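Local structure of protein STN1 (Saccharomyces cerevisiae, 3K10) at residues Y95-I100 with K137-R142; E149-W154 with L173-A178. The protein regulates telomere length and protects chromosome ends, limiting telomerase loading through its interaction with CDC13, and is represented here by its C-terminal tandem winged helix-turn-helix region. One frame throughout, in Å; residues are numbered along the deposited sequence.

Interaction 1: Y95-I100 with K137-R142; sequences YAEKRI and KECLKR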
loop_
_atom_site.group_PDB
_atom_site.type_symbol
_atom_site.label_atom_id
_atom_site.label_comp_id
_atom_site.label_asym_id
_atom_site.label_seq_id
_atom_site.Cartn_x
_atom_site.Cartn_y
_atom_site.Cartn_z
ATOM N N TYR A 95 0.816 12.376 -2.994
ATOM C CA TYR A 95 0.308 13.242 -1.924
ATOM C C TYR A 95 1.175 13.070 -0.668
ATOM O O TYR A 95 1.477 14.041 0.030
ATOM C CB TYR A 95 -1.154 12.883 -1.617
ATOM C CG TYR A 95 -1.816 13.654 -0.481
ATOM C CD1 TYR A 95 -1.624 13.294 0.863
ATOM C CD2 TYR A 95 -2.673 14.718 -0.752
ATOM C CE1 TYR A 95 -2.284 13.980 1.897
ATOM C CE2 TYR A 95 -3.331 15.406 0.266
ATOM C CZ TYR A 95 -3.137 15.038 1.582
ATOM O OH TYR A 95 -3.808 15.740 2.564
ATOM N N ALA A 96 1.563 11.825 -0.385
ATOM C CA ALA A 96 2.399 11.537 0.770
ATOM C C ALA A 96 3.683 12.331 0.576
ATOM O O ALA A 96 3.961 13.254 1.336
ATOM C CB ALA A 96 2.699 10.046 0.853
ATOM N N GLU A 97 4.434 11.974 -0.465
ATOM C CA GLU A 97 5.695 12.627 -0.805
ATOM C C GLU A 97 5.672 14.139 -0.631
ATOM O O GLU A 97 6.582 14.705 -0.032
ATOM C CB GLU A 97 6.076 12.310 -2.250
ATOM C CG GLU A 97 6.565 10.898 -2.477
ATOM C CD GLU A 97 6.341 10.422 -3.906
ATOM O OE1 GLU A 97 6.621 9.231 -4.176
ATOM O OE2 GLU A 97 5.881 11.227 -4.755
ATOM N N LYS A 98 4.646 14.795 -1.165
ATOM C CA LYS A 98 4.553 16.246 -1.053
ATOM C C LYS A 98 4.480 16.686 0.395
ATOM O O LYS A 98 5.220 17.582 0.805
ATOM C CB LYS A 98 3.332 16.787 -1.813
ATOM C CG LYS A 98 3.326 16.455 -3.304
ATOM C CD LYS A 98 4.659 16.831 -3.987
ATOM C CE LYS A 98 4.673 16.446 -5.467
ATOM N NZ LYS A 98 3.614 17.162 -6.251
ATOM N N ARG A 99 3.600 16.056 1.173
ATOM C CA ARG A 99 3.448 16.412 2.575
ATOM C C ARG A 99 4.750 16.270 3.363
ATOM O O ARG A 99 5.115 17.147 4.147
ATOM C CB ARG A 99 2.378 15.553 3.235
ATOM C CG ARG A 99 2.032 16.062 4.618
ATOM C CD ARG A 99 1.595 17.531 4.548
ATOM N NE ARG A 99 0.309 17.678 3.866
ATOM C CZ ARG A 99 -0.876 17.619 4.477
ATOM N NH1 ARG A 99 -0.940 17.422 5.789
ATOM N NH2 ARG A 99 -1.999 17.745 3.782
ATOM N N ILE A 100 5.433 15.148 3.160
ATOM C CA ILE A 100 6.689 14.869 3.840
ATOM C C ILE A 100 7.733 15.933 3.497
ATOM O O ILE A 100 8.403 16.456 4.373
ATOM C CB ILE A 100 7.275 13.494 3.422
ATOM C CG1 ILE A 100 6.209 12.388 3.487
ATOM C CG2 ILE A 100 8.475 13.174 4.292
ATOM C CD1 ILE A 100 5.728 12.052 4.841
ATOM N N LYS A 137 4.205 5.335 5.529
ATOM C CA LYS A 137 5.245 4.500 6.120
ATOM C C LYS A 137 6.312 4.248 5.052
ATOM O O LYS A 137 7.516 4.378 5.299
ATOM C CB LYS A 137 4.648 3.148 6.556
ATOM C CG LYS A 137 4.541 2.871 8.067
ATOM C CD LYS A 137 3.531 1.719 8.299
ATOM C CE LYS A 137 3.604 1.069 9.693
ATOM N NZ LYS A 137 3.431 2.002 10.852
ATOM N N GLU A 138 5.857 3.875 3.860
ATOM C CA GLU A 138 6.780 3.590 2.778
ATOM C C GLU A 138 7.510 4.858 2.352
ATOM O O GLU A 138 8.727 4.837 2.143
ATOM C CB GLU A 138 6.030 2.958 1.597
ATOM C CG GLU A 138 6.902 2.581 0.384
ATOM C CD GLU A 138 8.113 1.731 0.746
ATOM O OE1 GLU A 138 7.964 0.736 1.495
ATOM O OE2 GLU A 138 9.221 2.055 0.272
ATOM N N CYS A 139 6.774 5.962 2.246
ATOM C CA CYS A 139 7.369 7.228 1.847
ATOM C C CYS A 139 8.391 7.724 2.843
ATOM O O CYS A 139 9.436 8.224 2.456
ATOM C CB CYS A 139 6.298 8.294 1.653
ATOM S SG CYS A 139 5.315 8.043 0.162
ATOM N N LEU A 140 8.092 7.607 4.128
ATOM C CA LEU A 140 9.042 8.050 5.126
ATOM C C LEU A 140 10.269 7.152 5.060
ATOM O O LEU A 140 11.384 7.602 5.315
ATOM C CB LEU A 140 8.414 8.004 6.517
ATOM C CG LEU A 140 7.438 9.144 6.825
ATOM C CD1 LEU A 140 6.585 8.790 8.025
ATOM C CD2 LEU A 140 8.214 10.432 7.065
ATOM N N LYS A 141 10.072 5.884 4.710
ATOM C CA LYS A 141 11.198 4.961 4.608
ATOM C C LYS A 141 12.138 5.358 3.465
ATOM O O LYS A 141 13.357 5.330 3.620
ATOM C CB LYS A 141 10.716 3.524 4.378
ATOM C CG LYS A 141 11.872 2.546 4.182
ATOM C CD LYS A 141 11.472 1.243 3.472
ATOM C CE LYS A 141 10.504 0.395 4.276
ATOM N NZ LYS A 141 10.414 -0.990 3.721
ATOM N N ARG A 142 11.566 5.719 2.318
ATOM C CA ARG A 142 12.353 6.114 1.162
ATOM C C ARG A 142 13.007 7.472 1.366
ATOM O O ARG A 142 14.117 7.723 0.888
ATOM C CB ARG A 142 11.477 6.178 -0.085
ATOM C CG ARG A 142 11.063 4.841 -0.632
ATOM C CD ARG A 142 9.567 4.758 -0.684
ATOM N NE ARG A 142 9.017 4.843 -2.033
ATOM C CZ ARG A 142 8.929 3.815 -2.867
ATOM N NH1 ARG A 142 9.364 2.619 -2.496
ATOM N NH2 ARG A 142 8.374 3.975 -4.060
#

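Interaction 2: E149-W154 with L173-A178; sequences EVLKNW and LHLEYA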
loop_
_atom_site.group_PDB
_atom_site.type_symbol
_atom_site.label_atom_id
_atom_site.label_comp_id
_atom_site.label_asym_id
_atom_site.label_seq_id
_atom_site.Cartn_x
_atom_site.Cartn_y
_atom_site.Cartn_z
ATOM N N GLU A 149 20.978 13.091 5.525
ATOM C CA GLU A 149 21.485 14.352 6.067
ATOM C C GLU A 149 20.392 15.232 6.660
ATOM O O GLU A 149 20.673 16.194 7.367
ATOM C CB GLU A 149 22.215 15.150 4.976
ATOM C CG GLU A 149 23.226 14.360 4.172
ATOM C CD GLU A 149 22.621 13.709 2.937
ATOM O OE1 GLU A 149 23.374 13.033 2.209
ATOM O OE2 GLU A 149 21.404 13.871 2.683
ATOM N N VAL A 150 19.144 14.895 6.369
ATOM C CA VAL A 150 18.016 15.674 6.855
ATOM C C VAL A 150 17.110 14.952 7.869
ATOM O O VAL A 150 16.859 15.473 8.959
ATOM C CB VAL A 150 17.169 16.166 5.657
ATOM C CG1 VAL A 150 15.928 16.899 6.141
ATOM C CG2 VAL A 150 18.012 17.079 4.781
ATOM N N LEU A 151 16.636 13.757 7.525
ATOM C CA LEU A 151 15.739 13.005 8.405
ATOM C C LEU A 151 16.433 11.906 9.215
ATOM O O LEU A 151 16.966 10.957 8.647
ATOM C CB LEU A 151 14.621 12.380 7.564
ATOM C CG LEU A 151 13.493 11.643 8.292
ATOM C CD1 LEU A 151 12.655 12.628 9.108
ATOM C CD2 LEU A 151 12.630 10.937 7.264
ATOM N N LYS A 152 16.405 12.019 10.540
ATOM C CA LYS A 152 17.045 11.012 11.375
ATOM C C LYS A 152 16.134 9.811 11.601
ATOM O O LYS A 152 16.502 8.679 11.296
ATOM C CB LYS A 152 17.457 11.597 12.734
ATOM C CG LYS A 152 18.605 10.822 13.406
ATOM C CD LYS A 152 18.639 11.021 14.918
ATOM C CE LYS A 152 18.930 12.469 15.308
ATOM N NZ LYS A 152 18.650 12.716 16.756
ATOM N N ASN A 153 14.949 10.070 12.147
ATOM C CA ASN A 153 13.962 9.032 12.436
ATOM C C ASN A 153 12.544 9.559 12.205
ATOM O O ASN A 153 12.336 10.743 12.004
ATOM C CB ASN A 153 14.094 8.555 13.892
ATOM C CG ASN A 153 15.355 7.719 14.139
ATOM O OD1 ASN A 153 15.547 6.649 13.534
ATOM N ND2 ASN A 153 16.220 8.204 15.038
ATOM N N TRP A 154 11.567 8.662 12.231
ATOM C CA TRP A 154 10.178 9.041 12.030
ATOM C C TRP A 154 9.231 8.054 12.694
ATOM O O TRP A 154 9.570 6.893 12.893
ATOM C CB TRP A 154 9.844 9.120 10.538
ATOM C CG TRP A 154 9.969 7.802 9.803
ATOM C CD1 TRP A 154 11.018 7.393 9.022
ATOM C CD2 TRP A 154 9.012 6.729 9.784
ATOM N NE1 TRP A 154 10.772 6.136 8.518
ATOM C CE2 TRP A 154 9.553 5.703 8.970
ATOM C CE3 TRP A 154 7.752 6.534 10.378
ATOM C CZ2 TRP A 154 8.877 4.499 8.732
ATOM C CZ3 TRP A 154 7.074 5.335 10.144
ATOM C CH2 TRP A 154 7.643 4.333 9.326
ATOM N N LEU A 173 2.137 12.451 12.235
ATOM C CA LEU A 173 3.474 12.146 11.765
ATOM C C LEU A 173 4.525 12.774 12.674
ATOM O O LEU A 173 4.428 13.935 13.052
ATOM C CB LEU A 173 3.660 12.610 10.313
ATOM N N HIS A 174 5.505 11.963 13.064
ATOM C CA HIS A 174 6.603 12.418 13.906
ATOM C C HIS A 174 7.871 12.405 13.062
ATOM O O HIS A 174 8.172 11.425 12.374
ATOM C CB HIS A 174 6.782 11.501 15.112
ATOM C CG HIS A 174 5.646 11.552 16.077
ATOM N ND1 HIS A 174 5.501 12.566 17.004
ATOM C CD2 HIS A 174 4.581 10.735 16.246
ATOM C CE1 HIS A 174 4.398 12.368 17.698
ATOM N NE2 HIS A 174 3.818 11.263 17.257
ATOM N N LEU A 175 8.603 13.507 13.126
ATOM C CA LEU A 175 9.842 13.680 12.377
ATOM C C LEU A 175 10.916 14.246 13.292
ATOM O O LEU A 175 10.644 15.148 14.092
ATOM C CB LEU A 175 9.610 14.661 11.225
ATOM C CG LEU A 175 8.441 14.290 10.306
ATOM C CD1 LEU A 175 7.867 15.531 9.646
ATOM C CD2 LEU A 175 8.905 13.272 9.287
ATOM N N GLU A 176 12.119 13.687 13.206
ATOM C CA GLU A 176 13.240 14.214 13.979
ATOM C C GLU A 176 14.389 14.327 12.973
ATOM O O GLU A 176 14.654 13.396 12.193
ATOM C CB GLU A 176 13.592 13.334 15.197
ATOM C CG GLU A 176 14.277 12.007 14.939
ATOM C CD GLU A 176 14.708 11.329 16.252
ATOM O OE1 GLU A 176 14.151 11.702 17.316
ATOM O OE2 GLU A 176 15.586 10.427 16.221
ATOM N N TYR A 177 15.054 15.479 12.994
ATOM C CA TYR A 177 16.105 15.785 12.033
ATOM C C TYR A 177 17.562 15.581 12.482
ATOM O O TYR A 177 17.837 15.500 13.684
ATOM C CB TYR A 177 15.850 17.223 11.542
ATOM C CG TYR A 177 14.396 17.464 11.106
ATOM C CD1 TYR A 177 14.034 17.449 9.758
ATOM C CD2 TYR A 177 13.385 17.684 12.046
ATOM C CE1 TYR A 177 12.693 17.651 9.344
ATOM C CE2 TYR A 177 12.039 17.890 11.649
ATOM C CZ TYR A 177 11.705 17.870 10.289
ATOM O OH TYR A 177 10.396 18.069 9.879
ATOM N N ALA A 178 18.480 15.497 11.506
ATOM C CA ALA A 178 19.924 15.293 11.753
ATOM C C ALA A 178 20.838 16.544 11.710
ATOM O O ALA A 178 21.754 16.680 12.532
ATOM C CB ALA A 178 20.462 14.231 10.787
HETATM O O HOH W 1 18.262 10.285 18.076
HETATM O O HOH W 2 16.328 14.645 15.849
#

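Interaction 1: Y95-I100 with K137-R142
Two first torsions set the meeting of C139 with A96 and of I100 with L140. The thiol of C139 lies anti to its own carbonyl carbon (chi1 -73°), and this carries SG across to the methyl of A96. I100 likewise holds CG1 anti to the carbonyl carbon (chi1 -48°), and its second torsion then turns CD1 to the L140 side chain. The two helices belong to the second winged helix-turn-helix domain. The axes of 95-100 and 137-142 cross at -52° and come within 9.4 Å of each other. No hydrogen bond spans the segments; the contact is made by side-chain packing round C139.

A96 is the small residue at the crossing. Its CB lies 3.4 Å from C139 SG. E97 adds the aliphatic part of its side chain, with CG 4.1 Å from C139 SG, and beyond CG the chain runs on extended. It is the exposed residue among otherwise buried ones. F136 of helix 129-146 also packs on A96 and I100, and F93 of helix 87-106 touches C139. Farther along helix 87-106, the I100 and L140 side chains slant across each other. Both I100 CD1 and I100 CG2 rest on one L140 methyl, with CD1 3.7 Å from L140 CD2.

Interaction 2: E149-W154 with L173-A178
N153 and E176 run alongside each other in the same direction, with amide and carboxylate planes 54° apart. N153 ND2 gives E176 OE2 a nearly straight hydrogen bond of 2.6 Å (175° at the hydrogen). The oxygen lies in the amide plane. The donor meets it on the anti side, somewhat out of the carboxylate plane. E176 holds CG between its backbone N and carbonyl carbon (chi1 73°), which keeps CG close to N153 CB. Beyond CG the chain is extended and brings OE2 to the amide.

K152 slants over the same glutamate. Its chain bends at chi3, and CD passes 3.4 Å from E176 OE2. The NZ salt bridge to that oxygen is long, at 3.9 Å, and a water links the two groups. A second water joins NZ to Y177 O. Replacing E176 with an alanine would probably leave the N153 amide without its acceptor and free to turn, and K152 without its countercharge.

The backbone explains why both residues face E176: this is a classic beta bulge in the antiparallel hairpin that forms the wing. K152 N bonds E176 O at 2.8 Å, while N153 N reaches the same oxygen only weakly. E176 N returns a bond to N153 O.

L175 lies on the face of W154, away from E176, and the end of L151 reaches it, with L151 CD1 3.8 Å from L175 CD2. L103 of helix 87-106 also touches L175. Nearer the chain end, V150 and Y177 run alongside, with V150 CG1 4.1 Å from Y177 CD1. A178 N donates to V150 O.

How the interactions relate
From the N terminus, the chain passes through the first winged helix-turn-helix domain before helix 87-106. Interaction 1 closes the first loop here, when helix 129-146 returns to that helix after strand 110-114 and helix 115-121. Strand 151-158 follows directly. Interaction 2 then closes the shorter hairpin loop with strand 170-177. The two loops lie in series, neither nested nor crossed. Their centres are about 12 Å apart, and they touch through helix 129-146. L140 CD1 packs 3.5 Å from W154 CE3, and L140 CD2 lies 3.7 Å from L175 CD2. This helix thus joins helix 87-106 to the wing hairpin within the second domain.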